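PDB 3LKB: probable branched-chain amino acid ABC transporter, amino acid binding protein from Thermus thermophilus, which probably binds branched-chain amino acids, here valine, and delivers them to an ABC transporter for uptake into the cell. Local coordinates for residues 212-217 against 225-230; 236-239 against 245-248. The protein carries 2 engineered substitutions. One frame throughout, in Å; residues are numbered along the deposited sequence.

Contact 1 of 2, residues 212-217 against 225-230; sequences ANILKD and MRHLGA
Leu215 lays one methyl over the face of the His227 imidazole, and Ile214 touches the same ring at an oblique angle. The leucine does most of the covering: its CD2 stands 3.9 Å from the centroid of the His227 ring and 23° off the ring normal, a CH-pi contact. The methyl is displaced toward the rim, so Leu215 CD2 comes nearest to His227 CG, at 3.6 Å, and to His227 CD2, at 3.7 Å. The two side chains run past each other in opposite directions, the leucine reaching from helix 208-220 toward the sheet and the histidine from strand 226-229 toward the helix. In Leu215, CG lies anti to the carbonyl carbon (chi1 -54°), and the extended second torsion sends CD1 straight on, while CD2, the branch turned to the side, lies over the ring. Ile214 adds a looser touch from its gamma branch, with CG2 4.1 Å from His227 NE2. The two branched aliphatic residues suit this inner side of the helix, where Ile214 also rests on Leu191 and His204, and Leu215 on Leu238 and Ala242. His227 in turn packs on Val202 and Phe249, and its ring meets that of His204 with the planes only about 20° apart. A serine in place of His227 would probably leave the Leu215 methyl without the flat surface beneath it and open a gap between helix and strand. No hydrogen bond links the two segments, and NE2 of His227, buried here, has no polar partner in the model. Histidine therefore serves in this contact as a flat packing group rather than as a donor or acceptor, and burial among largely apolar side chains, with NE2 lacking a partner, would be expected to disfavour a protonated, charged imidazole.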
loop_
_atom_site.group_PDB
_atom_site.type_symbol
_atom_site.label_atom_id
_atom_site.label_comp_id
_atom_site.label_asym_id
_atom_site.label_seq_id
_atom_site.Cartn_x
_atom_site.Cartn_y
_atom_site.Cartn_z
ATOM N N ALA A 212 9.603 13.697 1.648
ATOM C CA ALA A 212 10.452 13.477 0.486
ATOM C C ALA A 212 10.164 14.474 -0.642
ATOM O O ALA A 212 11.107 15.030 -1.300
ATOM C CB ALA A 212 10.276 12.037 -0.015
ATOM N N ASN A 213 8.879 14.701 -0.898
ATOM C CA ASN A 213 8.499 15.658 -1.929
ATOM C C ASN A 213 8.988 17.082 -1.630
ATOM O O ASN A 213 9.474 17.816 -2.522
ATOM C CB ASN A 213 6.981 15.640 -2.115
ATOM C CG ASN A 213 6.503 14.362 -2.776
ATOM O OD1 ASN A 213 7.236 13.748 -3.575
ATOM N ND2 ASN A 213 5.275 13.937 -2.432
ATOM N N ILE A 214 8.832 17.487 -0.376
ATOM C CA ILE A 214 9.316 18.786 0.045
ATOM C C ILE A 214 10.853 18.885 -0.145
ATOM O O ILE A 214 11.326 19.883 -0.688
ATOM C CB ILE A 214 8.869 19.099 1.492
ATOM C CG1 ILE A 214 7.372 19.413 1.505
ATOM C CG2 ILE A 214 9.674 20.263 2.057
ATOM C CD1 ILE A 214 6.743 19.377 2.870
ATOM N N LEU A 215 11.612 17.856 0.257
ATOM C CA LEU A 215 13.078 17.866 0.140
ATOM C C LEU A 215 13.516 17.921 -1.306
ATOM O O LEU A 215 14.427 18.646 -1.643
ATOM C CB LEU A 215 13.705 16.594 0.772
ATOM C CG LEU A 215 13.339 16.285 2.221
ATOM C CD1 LEU A 215 13.981 14.972 2.749
ATOM C CD2 LEU A 215 13.635 17.469 3.093
ATOM N N LYS A 216 12.862 17.132 -2.156
ATOM C CA LYS A 216 13.150 17.151 -3.580
ATOM C C LYS A 216 13.007 18.560 -4.131
ATOM O O LYS A 216 13.873 19.043 -4.814
ATOM C CB LYS A 216 12.254 16.148 -4.318
ATOM C CG LYS A 216 12.907 14.772 -4.343
ATOM C CD LYS A 216 11.965 13.643 -4.222
ATOM C CE LYS A 216 11.342 13.225 -5.538
ATOM N NZ LYS A 216 10.472 11.995 -5.266
ATOM N N ASP A 217 11.917 19.227 -3.797
ATOM C CA ASP A 217 11.720 20.594 -4.247
ATOM C C ASP A 217 12.752 21.554 -3.619
ATOM O O ASP A 217 13.327 22.370 -4.336
ATOM C CB ASP A 217 10.289 21.020 -3.948
ATOM C CG ASP A 217 9.299 20.444 -4.948
ATOM O OD1 ASP A 217 9.732 20.083 -6.079
ATOM O OD2 ASP A 217 8.092 20.343 -4.595
ATOM N N MET A 225 17.683 26.008 4.060
ATOM C CA MET A 225 17.038 25.665 5.307
ATOM C C MET A 225 17.380 24.219 5.614
ATOM O O MET A 225 17.483 23.373 4.714
ATOM C CB MET A 225 15.516 25.765 5.235
ATOM C CG MET A 225 14.921 26.837 4.336
ATOM S SD MET A 225 13.137 26.607 4.244
ATOM C CE MET A 225 13.138 25.086 3.401
ATOM N N ARG A 226 17.551 23.948 6.891
ATOM C CA ARG A 226 17.736 22.603 7.378
ATOM C C ARG A 226 16.382 21.934 7.699
ATOM O O ARG A 226 15.485 22.566 8.281
ATOM C CB ARG A 226 18.642 22.661 8.598
ATOM C CG ARG A 226 18.638 21.421 9.435
ATOM C CD ARG A 226 19.601 20.360 8.888
ATOM N NE ARG A 226 20.926 20.939 8.759
ATOM C CZ ARG A 226 22.066 20.275 8.926
ATOM N NH1 ARG A 226 22.106 18.967 9.233
ATOM N NH2 ARG A 226 23.194 20.946 8.764
ATOM N N HIS A 227 16.244 20.656 7.316
ATOM C CA HIS A 227 15.081 19.846 7.673
ATOM C C HIS A 227 15.321 18.769 8.746
ATOM O O HIS A 227 16.333 18.054 8.755
ATOM C CB HIS A 227 14.422 19.239 6.432
ATOM C CG HIS A 227 14.041 20.246 5.389
ATOM N ND1 HIS A 227 14.978 20.974 4.688
ATOM C CD2 HIS A 227 12.832 20.619 4.905
ATOM C CE1 HIS A 227 14.361 21.764 3.821
ATOM N NE2 HIS A 227 13.057 21.578 3.948
ATOM N N LEU A 228 14.352 18.669 9.651
ATOM C CA LEU A 228 14.369 17.731 10.761
ATOM C C LEU A 228 12.991 17.098 10.860
ATOM O O LEU A 228 12.030 17.592 10.273
ATOM C CB LEU A 228 14.744 18.442 12.085
ATOM C CG LEU A 228 15.887 19.497 12.007
ATOM C CD1 LEU A 228 15.432 20.839 11.390
ATOM C CD2 LEU A 228 16.464 19.733 13.421
ATOM N N GLY A 229 12.860 16.020 11.612
ATOM C CA GLY A 229 11.590 15.325 11.652
ATOM C C GLY A 229 11.492 14.265 12.705
ATOM O O GLY A 229 12.486 13.716 13.152
ATOM N N ALA A 230 10.262 14.000 13.113
ATOM C CA ALA A 230 9.959 13.079 14.146
ATOM C C ALA A 230 9.852 11.666 13.575
ATOM O O ALA A 230 10.077 11.428 12.397
ATOM C CB ALA A 230 8.693 13.483 14.749
#

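Contact 2 of 2, residues 236-239 against 245-248; sequences PDLI and AAEG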
loop_
_atom_site.group_PDB
_atom_site.type_symbol
_atom_site.label_atom_id
_atom_site.label_comp_id
_atom_site.label_asym_id
_atom_site.label_seq_id
_atom_site.Cartn_x
_atom_site.Cartn_y
_atom_site.Cartn_z
ATOM N N PRO A 236 15.224 4.462 6.230
ATOM C CA PRO A 236 15.451 4.032 4.853
ATOM C C PRO A 236 14.314 4.328 3.918
ATOM O O PRO A 236 14.556 4.530 2.738
ATOM C CB PRO A 236 15.657 2.517 5.000
ATOM C CG PRO A 236 16.214 2.351 6.313
ATOM C CD PRO A 236 15.451 3.348 7.180
ATOM N N ASP A 237 13.092 4.371 4.427
ATOM C CA ASP A 237 11.962 4.864 3.647
ATOM C C ASP A 237 12.165 6.277 3.110
ATOM O O ASP A 237 11.973 6.507 1.908
ATOM C CB ASP A 237 10.667 4.793 4.458
ATOM C CG ASP A 237 10.678 3.635 5.446
ATOM O OD1 ASP A 237 10.111 2.601 5.019
ATOM O OD2 ASP A 237 11.342 3.745 6.590
ATOM N N LEU A 238 12.548 7.235 3.956
ATOM C CA LEU A 238 12.784 8.584 3.443
ATOM C C LEU A 238 13.894 8.597 2.392
ATOM O O LEU A 238 13.789 9.257 1.355
ATOM C CB LEU A 238 13.102 9.577 4.566
ATOM C CG LEU A 238 13.014 11.096 4.294
ATOM C CD1 LEU A 238 12.852 11.889 5.559
ATOM C CD2 LEU A 238 14.331 11.516 3.824
ATOM N N ILE A 239 14.969 7.880 2.645
ATOM C CA ILE A 239 16.070 7.849 1.679
ATOM C C ILE A 239 15.614 7.299 0.334
ATOM O O ILE A 239 15.962 7.829 -0.720
ATOM C CB ILE A 239 17.269 7.007 2.214
ATOM C CG1 ILE A 239 17.739 7.553 3.592
ATOM C CG2 ILE A 239 18.360 6.822 1.127
ATOM C CD1 ILE A 239 18.215 9.049 3.599
ATOM N N ALA A 245 18.252 14.154 -1.796
ATOM C CA ALA A 245 17.650 15.347 -1.234
ATOM C C ALA A 245 17.524 15.141 0.262
ATOM O O ALA A 245 17.302 16.096 0.984
ATOM C CB ALA A 245 16.284 15.724 -1.911
ATOM N N ALA A 246 17.690 13.901 0.710
ATOM C CA ALA A 246 17.669 13.568 2.168
ATOM C C ALA A 246 18.963 13.886 2.935
ATOM O O ALA A 246 18.965 14.002 4.140
ATOM C CB ALA A 246 17.296 12.112 2.388
ATOM N N GLU A 247 20.068 13.995 2.231
ATOM C CA GLU A 247 21.356 14.311 2.893
ATOM C C GLU A 247 21.231 15.374 3.982
ATOM O O GLU A 247 20.753 16.477 3.725
ATOM C CB GLU A 247 22.351 14.823 1.845
ATOM C CG GLU A 247 23.763 14.765 2.342
ATOM C CD GLU A 247 24.264 13.324 2.524
ATOM O OE1 GLU A 247 23.697 12.350 1.942
ATOM O OE2 GLU A 247 25.236 13.182 3.262
ATOM N N GLY A 248 21.675 15.067 5.191
ATOM C CA GLY A 248 21.663 16.059 6.263
ATOM C C GLY A 248 20.331 16.164 6.998
ATOM O O GLY A 248 20.231 16.890 7.980
#
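Ala246 is the residue of segment 245-248 that meets the helix, setting its methyl against both Leu238 and Ile239. Just before it, Ala245 belongs to the same short 3-10 turn but directs its methyl to another neighbour, helix 208-220, where it lies on Leu215 and Lys219. At Ala246 the CB atom points to helix 236-242 and is touched by one methyl from each of two consecutive residues: Leu238 CD2 at 3.3 Å and Ile239 CD1 at 3.4 Å. Both are shorter than methyl carbons usually allow, so the exact closeness is doubtful, but the three side chains clearly meet, and with two methyls arriving at one CB the small alanine suits its place. Leu238 reaches the spot because its CG is anti to the backbone N (chi1 -164°), whereas Ile239 arrives by the far end of its longer branch. Glu247 then turns to the surface, where a charge is well placed, and its OE2 accepts a hydrogen bond from Gly363 N. Gly248 closes the segment with a positive phi of 84°, a conformation in which a side chain would be jammed against the carbonyl O of Glu247; its backbone pairs with Ala361. The arrangement is the helix-to-strand connection of a beta-alpha-beta crossover: the chain leaves helix 236-242, passes close to it at Ala246 and turns off into strand 250-253, parallel to strand 226-229, as in the alpha/beta lobes of periplasmic binding proteins.

Overall arrangement
The two contacts come in series along the chain, contact 1 closing before contact 2 opens, with centres about 9 Å apart. They belong to successive beta-alpha-beta units that share strand 226-229, in the mixed sheet of one lobe. Helices 208-220 and 236-242 meet where Leu215 CD1 packs 3.6 Å from Leu238 CD2; the 3-10 segment that follows also packs on helix 208-220, through Ala245 CB. From strand 226-229, Arg226 NH1 makes a weak hydrogen bond to Gly248 O, in the loop leading to strand 250-253. Contact 1 sets a helix on the sheet, and contact 2 packs the next helix against the chain leading to the following strand, while the connection between strand 226-229 and helix 236-242 carries Tyr232 of the valine pocket.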